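Local coordinates for racemase, putative (Roseobacter denitrificans, PDB 3TCS), which binds magnesium and, as a TIM-barrel member of the mandelate racemase/muconate lactonizing enzyme family, may act as a hydro-lyase or racemase, at residues Cys260-Trp265 against Leu291-Met296; Val277-Leu282 against Leu302-His307. All blocks are in the same frame, centred on the assembly; numbering follows the deposited sequence.

Contact 1 of 2, residues Cys260-Trp265 against Leu291-Met296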
ATOM      1  N   CYS B 260      -2.582   0.204  -7.548  1.00 11.02           N
ATOM      2  CA  CYS B 260      -3.480  -0.807  -6.993  1.00 11.82           C
ATOM      3  C   CYS B 260      -4.649  -0.180  -6.242  1.00 12.76           C
ATOM      4  O   CYS B 260      -5.494  -0.892  -5.696  1.00 12.23           O
ATOM      5  CB  CYS B 260      -2.708  -1.719  -6.036  1.00 12.29           C
ATOM      6  SG  CYS B 260      -2.071  -0.870  -4.565  1.00 16.50           S
ATOM      7  N   ASP B 261      -4.691   1.150  -6.227  1.00 13.83           N
ATOM      8  CA  ASP B 261      -5.725   1.918  -5.533  1.00 14.55           C
ATOM      9  C   ASP B 261      -6.776   2.438  -6.514  1.00 13.54           C
ATOM     10  O   ASP B 261      -6.468   3.244  -7.394  1.00 12.35           O
ATOM     11  CB  ASP B 261      -5.061   3.090  -4.801  1.00 18.32           C
ATOM     12  CG  ASP B 261      -6.042   3.919  -4.003  1.00 22.67           C
ATOM     13  OD1 ASP B 261      -6.673   3.366  -3.077  1.00 28.78           O
ATOM     14  OD2 ASP B 261      -6.177   5.125  -4.296  1.00 23.52           O
ATOM     15  N   LEU B 262      -8.021   1.987  -6.349  1.00 11.65           N
ATOM     16  CA  LEU B 262      -9.102   2.389  -7.242  1.00 12.03           C
ATOM     17  C   LEU B 262      -9.387   3.890  -7.279  1.00 12.78           C
ATOM     18  O   LEU B 262      -9.666   4.440  -8.342  1.00 11.27           O
ATOM     19  CB  LEU B 262     -10.376   1.598  -6.923  1.00 11.21           C
ATOM     20  CG  LEU B 262     -10.297   0.118  -7.327  1.00 12.23           C
ATOM     21  CD1 LEU B 262     -11.609  -0.575  -6.983  1.00 13.23           C
ATOM     22  CD2 LEU B 262     -10.011  -0.005  -8.828  1.00 12.44           C
ATOM     23  N   PRO B 263      -9.342   4.576  -6.127  1.00 13.81           N
ATOM     24  CA  PRO B 263      -9.609   6.015  -6.228  1.00 14.68           C
ATOM     25  C   PRO B 263      -8.497   6.742  -6.994  1.00 13.71           C
ATOM     26  O   PRO B 263      -8.744   7.755  -7.645  1.00 12.27           O
ATOM     27  CB  PRO B 263      -9.735   6.461  -4.767  1.00 17.50           C
ATOM     28  CG  PRO B 263      -9.019   5.385  -3.992  1.00 20.08           C
ATOM     29  CD  PRO B 263      -9.378   4.129  -4.725  1.00 15.39           C
ATOM     30  N   THR B 264      -7.275   6.218  -6.931  1.00 12.23           N
ATOM     31  CA  THR B 264      -6.167   6.825  -7.657  1.00 11.89           C
ATOM     32  C   THR B 264      -6.377   6.557  -9.147  1.00 11.34           C
ATOM     33  O   THR B 264      -6.095   7.413  -9.988  1.00  9.36           O
ATOM     34  CB  THR B 264      -4.811   6.249  -7.204  1.00 14.22           C
ATOM     35  OG1 THR B 264      -4.579   6.618  -5.840  1.00 16.60           O
ATOM     36  CG2 THR B 264      -3.682   6.791  -8.063  1.00 15.71           C
ATOM     37  N   TRP B 265      -6.869   5.363  -9.467  1.00  9.62           N
ATOM     38  CA  TRP B 265      -7.160   5.011 -10.850  1.00  9.07           C
ATOM     39  C   TRP B 265      -8.220   5.976 -11.389  1.00 10.53           C
ATOM     40  O   TRP B 265      -8.110   6.476 -12.512  1.00  8.66           O
ATOM     41  CB  TRP B 265      -7.687   3.576 -10.944  1.00  8.62           C
ATOM     42  CG  TRP B 265      -6.623   2.581 -11.254  1.00  9.11           C
ATOM     43  CD1 TRP B 265      -6.145   1.602 -10.434  1.00  9.32           C
ATOM     44  CD2 TRP B 265      -5.890   2.477 -12.479  1.00  9.93           C
ATOM     45  NE1 TRP B 265      -5.155   0.893 -11.072  1.00  9.38           N
ATOM     46  CE2 TRP B 265      -4.978   1.410 -12.329  1.00 10.24           C
ATOM     47  CE3 TRP B 265      -5.912   3.185 -13.689  1.00  9.70           C
ATOM     48  CZ2 TRP B 265      -4.094   1.031 -13.346  1.00 12.44           C
ATOM     49  CZ3 TRP B 265      -5.032   2.808 -14.701  1.00 11.93           C
ATOM     50  CH2 TRP B 265      -4.135   1.739 -14.520  1.00 10.18           C
ATOM     51  N   LEU B 291     -11.643  -5.172 -13.750  1.00  7.17           N
ATOM     52  CA  LEU B 291     -12.812  -4.840 -14.564  1.00  8.49           C
ATOM     53  C   LEU B 291     -13.387  -3.470 -14.181  1.00  8.74           C
ATOM     54  O   LEU B 291     -13.996  -2.789 -15.009  1.00  7.89           O
ATOM     55  CB  LEU B 291     -13.887  -5.920 -14.426  1.00  9.33           C
ATOM     56  CG  LEU B 291     -13.534  -7.263 -15.079  1.00 11.07           C
ATOM     57  CD1 LEU B 291     -14.645  -8.275 -14.825  1.00 12.60           C
ATOM     58  CD2 LEU B 291     -13.323  -7.062 -16.573  1.00 10.84           C
ATOM     59  N   ARG B 292     -13.199  -3.066 -12.928  1.00  7.92           N
ATOM     60  CA  ARG B 292     -13.685  -1.757 -12.498  1.00  9.76           C
ATOM     61  C   ARG B 292     -12.853  -0.683 -13.192  1.00  9.19           C
ATOM     62  O   ARG B 292     -13.383   0.343 -13.613  1.00  9.11           O
ATOM     63  CB  ARG B 292     -13.575  -1.600 -10.983  1.00 11.00           C
ATOM     64  CG  ARG B 292     -14.452  -2.559 -10.206  1.00 15.03           C
ATOM     65  CD  ARG B 292     -14.427  -2.244  -8.724  1.00 16.45           C
ATOM     66  NE  ARG B 292     -14.784  -3.411  -7.923  1.00 21.49           N
ATOM     67  CZ  ARG B 292     -14.757  -3.438  -6.593  1.00 21.80           C
ATOM     68  NH1 ARG B 292     -14.394  -2.355  -5.917  1.00 19.40           N
ATOM     69  NH2 ARG B 292     -15.068  -4.554  -5.941  1.00 22.01           N
ATOM     70  N   VAL B 293     -11.550  -0.925 -13.319  1.00  9.21           N
ATOM     71  CA  VAL B 293     -10.676   0.028 -13.993  1.00  9.07           C
ATOM     72  C   VAL B 293     -10.991   0.019 -15.488  1.00  9.23           C
ATOM     73  O   VAL B 293     -11.015   1.065 -16.130  1.00  7.48           O
ATOM     74  CB  VAL B 293      -9.190  -0.311 -13.761  1.00  9.35           C
ATOM     75  CG1 VAL B 293      -8.296   0.586 -14.621  1.00  9.57           C
ATOM     76  CG2 VAL B 293      -8.851  -0.116 -12.287  1.00  9.28           C
ATOM     77  N   VAL B 294     -11.242  -1.167 -16.034  1.00  7.54           N
ATOM     78  CA  VAL B 294     -11.585  -1.298 -17.447  1.00  8.84           C
ATOM     79  C   VAL B 294     -12.825  -0.453 -17.759  1.00  9.29           C
ATOM     80  O   VAL B 294     -12.895   0.210 -18.799  1.00  8.18           O
ATOM     81  CB  VAL B 294     -11.865  -2.769 -17.815  1.00  8.02           C
ATOM     82  CG1 VAL B 294     -12.488  -2.863 -19.201  1.00  8.20           C
ATOM     83  CG2 VAL B 294     -10.568  -3.568 -17.768  1.00  8.22           C
ATOM     84  N   GLU B 295     -13.804  -0.476 -16.857  1.00  8.00           N
ATOM     85  CA  GLU B 295     -15.026   0.303 -17.057  1.00  9.72           C
ATOM     86  C   GLU B 295     -14.752   1.812 -16.947  1.00  9.37           C
ATOM     87  O   GLU B 295     -15.306   2.600 -17.711  1.00 10.16           O
ATOM     88  CB  GLU B 295     -16.091  -0.137 -16.048  1.00 11.62           C
ATOM     89  CG  GLU B 295     -17.388   0.671 -16.061  1.00 14.13           C
ATOM     90  CD  GLU B 295     -18.041   0.784 -17.436  1.00 16.32           C
ATOM     91  OE1 GLU B 295     -17.924  -0.152 -18.260  1.00 14.63           O
ATOM     92  OE2 GLU B 295     -18.697   1.820 -17.689  1.00 16.91           O
ATOM     93  N   MET B 296     -13.908   2.216 -16.000  1.00  8.50           N
ATOM     94  CA  MET B 296     -13.567   3.636 -15.864  1.00 10.16           C
ATOM     95  C   MET B 296     -12.988   4.103 -17.191  1.00  8.94           C
ATOM     96  O   MET B 296     -13.348   5.160 -17.711  1.00  9.18           O
ATOM     97  CB  MET B 296     -12.498   3.860 -14.797  1.00 10.14           C
ATOM     98  CG  MET B 296     -12.899   3.573 -13.372  1.00 11.41           C
ATOM     99  SD  MET B 296     -11.466   3.818 -12.301  1.00 13.00           S
ATOM    100  CE  MET B 296     -12.109   3.192 -10.742  1.00 12.96           C
TER

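Contact 2 of 2, residues Val277-Leu282 against Leu302-His307. With DAL (D-alanine), chain L.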
ATOM      1  N   VAL B 277      -4.351   3.011 -20.430  1.00  8.31           N
ATOM      2  CA  VAL B 277      -4.206   2.550 -19.049  1.00  7.06           C
ATOM      3  C   VAL B 277      -3.618   1.149 -19.060  1.00  6.74           C
ATOM      4  O   VAL B 277      -3.939   0.346 -19.938  1.00  5.50           O
ATOM      5  CB  VAL B 277      -5.562   2.553 -18.313  1.00  8.84           C
ATOM      6  CG1 VAL B 277      -6.071   3.986 -18.193  1.00 10.79           C
ATOM      7  CG2 VAL B 277      -6.564   1.698 -19.057  1.00  9.45           C
ATOM      8  N   GLN B 278      -2.765   0.859 -18.082  1.00  5.28           N
ATOM      9  CA  GLN B 278      -2.083  -0.427 -18.016  1.00  6.41           C
ATOM     10  C   GLN B 278      -2.110  -1.131 -16.674  1.00  6.90           C
ATOM     11  O   GLN B 278      -1.072  -1.336 -16.046  1.00  8.17           O
ATOM     12  CB  GLN B 278      -0.630  -0.245 -18.442  1.00  6.50           C
ATOM     13  CG  GLN B 278      -0.478   0.353 -19.821  1.00  7.95           C
ATOM     14  CD  GLN B 278       0.966   0.386 -20.255  1.00  9.94           C
ATOM     15  OE1 GLN B 278       1.751   1.208 -19.775  1.00 13.21           O
ATOM     16  NE2 GLN B 278       1.336  -0.522 -21.151  1.00  9.37           N
ATOM     17  N   PRO B 279      -3.301  -1.524 -16.216  1.00  7.66           N
ATOM     18  CA  PRO B 279      -3.381  -2.214 -14.929  1.00  7.26           C
ATOM     19  C   PRO B 279      -2.724  -3.593 -15.005  1.00  7.80           C
ATOM     20  O   PRO B 279      -2.651  -4.191 -16.082  1.00  6.21           O
ATOM     21  CB  PRO B 279      -4.885  -2.322 -14.698  1.00  8.19           C
ATOM     22  CG  PRO B 279      -5.416  -2.496 -16.098  1.00  8.74           C
ATOM     23  CD  PRO B 279      -4.616  -1.466 -16.876  1.00  7.17           C
ATOM     24  N   ASP B 280      -2.219  -4.071 -13.871  1.00  6.24           N
ATOM     25  CA  ASP B 280      -1.656  -5.416 -13.793  1.00  8.16           C
ATOM     26  C   ASP B 280      -2.732  -6.138 -12.980  1.00  7.28           C
ATOM     27  O   ASP B 280      -3.019  -5.761 -11.848  1.00  5.93           O
ATOM     28  CB  ASP B 280      -0.314  -5.427 -13.046  1.00  8.08           C
ATOM     29  CG  ASP B 280       0.245  -6.841 -12.870  1.00 11.11           C
ATOM     30  OD1 ASP B 280      -0.328  -7.611 -12.075  1.00  9.10           O
ATOM     31  OD2 ASP B 280       1.249  -7.187 -13.531  1.00  8.75           O
ATOM     32  N   ILE B 281      -3.345  -7.153 -13.578  1.00  7.19           N
ATOM     33  CA  ILE B 281      -4.418  -7.889 -12.925  1.00  8.31           C
ATOM     34  C   ILE B 281      -4.137  -8.336 -11.496  1.00  9.30           C
ATOM     35  O   ILE B 281      -5.019  -8.277 -10.632  1.00  8.76           O
ATOM     36  CB  ILE B 281      -4.809  -9.125 -13.761  1.00  8.17           C
ATOM     37  CG1 ILE B 281      -5.447  -8.667 -15.077  1.00  7.18           C
ATOM     38  CG2 ILE B 281      -5.759 -10.024 -12.968  1.00  9.07           C
ATOM     39  CD1 ILE B 281      -5.622  -9.778 -16.094  1.00  6.85           C
ATOM     40  N   LEU B 282      -2.916  -8.783 -11.242  1.00  7.29           N
ATOM     41  CA  LEU B 282      -2.584  -9.263  -9.910  1.00 10.07           C
ATOM     42  C   LEU B 282      -2.158  -8.168  -8.928  1.00  9.91           C
ATOM     43  O   LEU B 282      -2.466  -8.259  -7.740  1.00 11.64           O
ATOM     44  CB  LEU B 282      -1.534 -10.376 -10.017  1.00  6.88           C
ATOM     45  CG  LEU B 282      -1.987 -11.529 -10.935  1.00  6.56           C
ATOM     46  CD1 LEU B 282      -0.930 -12.630 -10.939  1.00  7.22           C
ATOM     47  CD2 LEU B 282      -3.334 -12.096 -10.462  1.00  5.55           C
ATOM     48  N   LEU B 302     -10.867   5.468 -23.207  1.00  9.74           N
ATOM     49  CA  LEU B 302      -9.464   5.042 -23.226  1.00  9.85           C
ATOM     50  C   LEU B 302      -9.312   3.539 -23.378  1.00  9.94           C
ATOM     51  O   LEU B 302     -10.087   2.765 -22.812  1.00  8.53           O
ATOM     52  CB  LEU B 302      -8.738   5.452 -21.946  1.00 11.13           C
ATOM     53  CG  LEU B 302      -8.371   6.913 -21.734  1.00 13.71           C
ATOM     54  CD1 LEU B 302      -9.592   7.678 -21.287  1.00 14.44           C
ATOM     55  CD2 LEU B 302      -7.278   7.003 -20.690  1.00 16.32           C
ATOM     56  N   PRO B 303      -8.299   3.105 -24.142  1.00  9.01           N
ATOM     57  CA  PRO B 303      -8.081   1.672 -24.329  1.00  9.21           C
ATOM     58  C   PRO B 303      -7.288   1.120 -23.150  1.00  8.84           C
ATOM     59  O   PRO B 303      -6.663   1.879 -22.397  1.00  7.52           O
ATOM     60  CB  PRO B 303      -7.295   1.615 -25.632  1.00 11.25           C
ATOM     61  CG  PRO B 303      -6.447   2.839 -25.542  1.00  9.96           C
ATOM     62  CD  PRO B 303      -7.421   3.888 -25.030  1.00 10.52           C
ATOM     63  N   VAL B 304      -7.321  -0.201 -23.004  1.00  7.98           N
ATOM     64  CA  VAL B 304      -6.626  -0.895 -21.933  1.00  8.33           C
ATOM     65  C   VAL B 304      -5.590  -1.871 -22.494  1.00  7.16           C
ATOM     66  O   VAL B 304      -5.923  -2.790 -23.242  1.00  7.23           O
ATOM     67  CB  VAL B 304      -7.623  -1.696 -21.061  1.00  8.32           C
ATOM     68  CG1 VAL B 304      -6.883  -2.387 -19.911  1.00  8.15           C
ATOM     69  CG2 VAL B 304      -8.715  -0.769 -20.529  1.00  8.84           C
ATOM     70  N   THR B 305      -4.332  -1.658 -22.132  1.00  7.46           N
ATOM     71  CA  THR B 305      -3.236  -2.521 -22.566  1.00  7.93           C
ATOM     72  C   THR B 305      -2.551  -2.920 -21.260  1.00  7.67           C
ATOM     73  O   THR B 305      -1.583  -2.296 -20.820  1.00  6.32           O
ATOM     74  CB  THR B 305      -2.277  -1.755 -23.490  1.00  8.43           C
ATOM     75  OG1 THR B 305      -3.006  -1.317 -24.650  1.00  9.92           O
ATOM     76  CG2 THR B 305      -1.113  -2.650 -23.939  1.00  8.89           C
ATOM     77  N   PRO B 306      -3.062  -3.982 -20.622  1.00  7.30           N
ATOM     78  CA  PRO B 306      -2.523  -4.466 -19.351  1.00  7.75           C
ATOM     79  C   PRO B 306      -1.042  -4.801 -19.304  1.00  7.81           C
ATOM     80  O   PRO B 306      -0.407  -5.096 -20.318  1.00  8.67           O
ATOM     81  CB  PRO B 306      -3.385  -5.695 -19.049  1.00  8.10           C
ATOM     82  CG  PRO B 306      -4.668  -5.425 -19.802  1.00  9.92           C
ATOM     83  CD  PRO B 306      -4.150  -4.855 -21.095  1.00  7.33           C
ATOM     84  N   HIS B 307      -0.512  -4.755 -18.091  1.00  8.08           N
ATOM     85  CA  HIS B 307       0.873  -5.096 -17.829  1.00  8.11           C
ATOM     86  C   HIS B 307       0.910  -6.547 -17.341  1.00  8.28           C
ATOM     87  O   HIS B 307       0.130  -6.933 -16.481  1.00  8.68           O
ATOM     88  CB  HIS B 307       1.439  -4.166 -16.748  1.00  9.89           C
ATOM     89  CG  HIS B 307       2.696  -4.664 -16.102  1.00  8.35           C
ATOM     90  ND1 HIS B 307       2.697  -5.619 -15.108  1.00 11.04           N
ATOM     91  CD2 HIS B 307       3.992  -4.320 -16.295  1.00 10.00           C
ATOM     92  CE1 HIS B 307       3.940  -5.840 -14.715  1.00 11.98           C
ATOM     93  NE2 HIS B 307       4.744  -5.063 -15.418  1.00  9.42           N
TER
HETATM   94  N   DAL L 370       5.649  -2.991 -18.611  1.00 11.02           N
HETATM   95  CA  DAL L 370       7.012  -3.394 -18.223  1.00 13.70           C
HETATM   96  CB  DAL L 370       7.131  -4.911 -18.184  1.00  9.29           C
HETATM   97  C   DAL L 370       7.333  -2.846 -16.873  1.00 13.37           C
HETATM   98  O   DAL L 370       7.319  -1.672 -16.687  1.00 20.29           O
HETATM   99  O   HOH W   1      -2.372  -7.944 -16.220  1.00  7.96           O

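Contact 1 of 2, residues Cys260-Trp265 against Leu291-Met296
L262, in the first turn of helix 262-270, reaches across to three residues of helix 287-300. Its CG lies anti to its own carbonyl carbon (chi1 -71°), which, with chi2 near 180°, points one methyl at R292 and the other at V293. CD1 lies 3.5 Å from NH1 of R292, where the two side chains meet at about a right angle. R292 is held at its polar end by D82 and D86 of helix 81-91, so L262 packs on an arginine already committed to salt bridges. The other methyl, L262 CD2, sits 3.7 Å from V293 CG2. The extended side chain of M296 brings its CE to 3.6 Å from the backbone O of L262. One turn further, W265 meets V293 with a single ring face, and both valine methyls press on it. V293 CG2 stands 3.7 Å from the centroid of the five-membered ring of W265, 14° off the ring normal, a CH-pi contact over the face. V293 CG1 rests on the benzo part, 3.6 Å from W265 CE3 and offset toward the rim. At the root of the indole, W265 CB is 4.0 Å from M296 SD. The indole N-H is not spent on this interface: NE1 donates to the backbone O of D259, which is likely to help fix the rotation of the ring. The interface joins two neighbouring outer helices of the barrel domain. M296 continues along helix 262-270 to Q266 and I269, and W265 and V293 both run into L284 in the loop leading from strand 276-277 to helix 287-300.

Contact 2 of 2, residues Val277-Leu282 against Leu302-His307
V277 and V304 pair their backbones in a single parallel beta bridge, V277 N donating to P303 O and V277 O accepting from T305 N (3.0 Å), with the touching parts of the two segments 27° apart. This is the inner wall of the TIM barrel of the enolase-like fold, where the two extended segments are joined through helix 287-300 as in a beta-alpha-beta crossover, though here the pairing is one bridge between largely irregular segments. Beyond the bridge, H307 N continues the pairing at P279 O, 3.0 Å away, although the donor sits above the carbonyl plane.

V277 CG2 meets V304 CG2 at 3.6 Å, both valines also touching A297 of that helix. V304 CG1 packs 3.9 Å from P279 CD. At the other end, H307 and D280 form a histidine-carboxylate pair. H307 ND1 donates to D280 OD2 at 2.7 Å, which accepts through its anti lone pair, away from the other oxygen; OD2 lies in the imidazole plane, while carboxylate and ring are turned 47° apart. With chi1 of 176°, D280 sends its CG anti to the backbone N and lets OD2 reach the ring edge, while Y283 N holds OD1. The ring in turn borders the D-alanine pocket, its CD2 3.1 Å from the ligand N, and the nearest atom of the H307 side chain is about 4 Å from the bound magnesium ion. With an alanine at H307, D280 OD2 would probably lose its N-H partner and a gap open beside the ligand. The backbone is tied here as well: one water accepts from I281 N and donates to H307 O, 2.7 Å away.

The two contacts interlock along the chain: residues 260-265, 277-282, 291-296 and 302-307 follow one another with their pairings crossing. Their centres lie 10 Å apart within the enolase-like barrel domain, contact 1 between the outer helices 262-270 and 287-300, contact 2 on the inner wall those helices cover. They touch directly through the indole of W265, whose CZ3 lies 3.7 Å from V277 CB and whose CZ2 lies 3.7 Å from P279 CA. V294 also approaches V304 in the segment 302-307. The outer layer of contact 1 thus backs segments 277-282 and 302-307, the latter carrying H307 into the D-alanine pocket beside the magnesium.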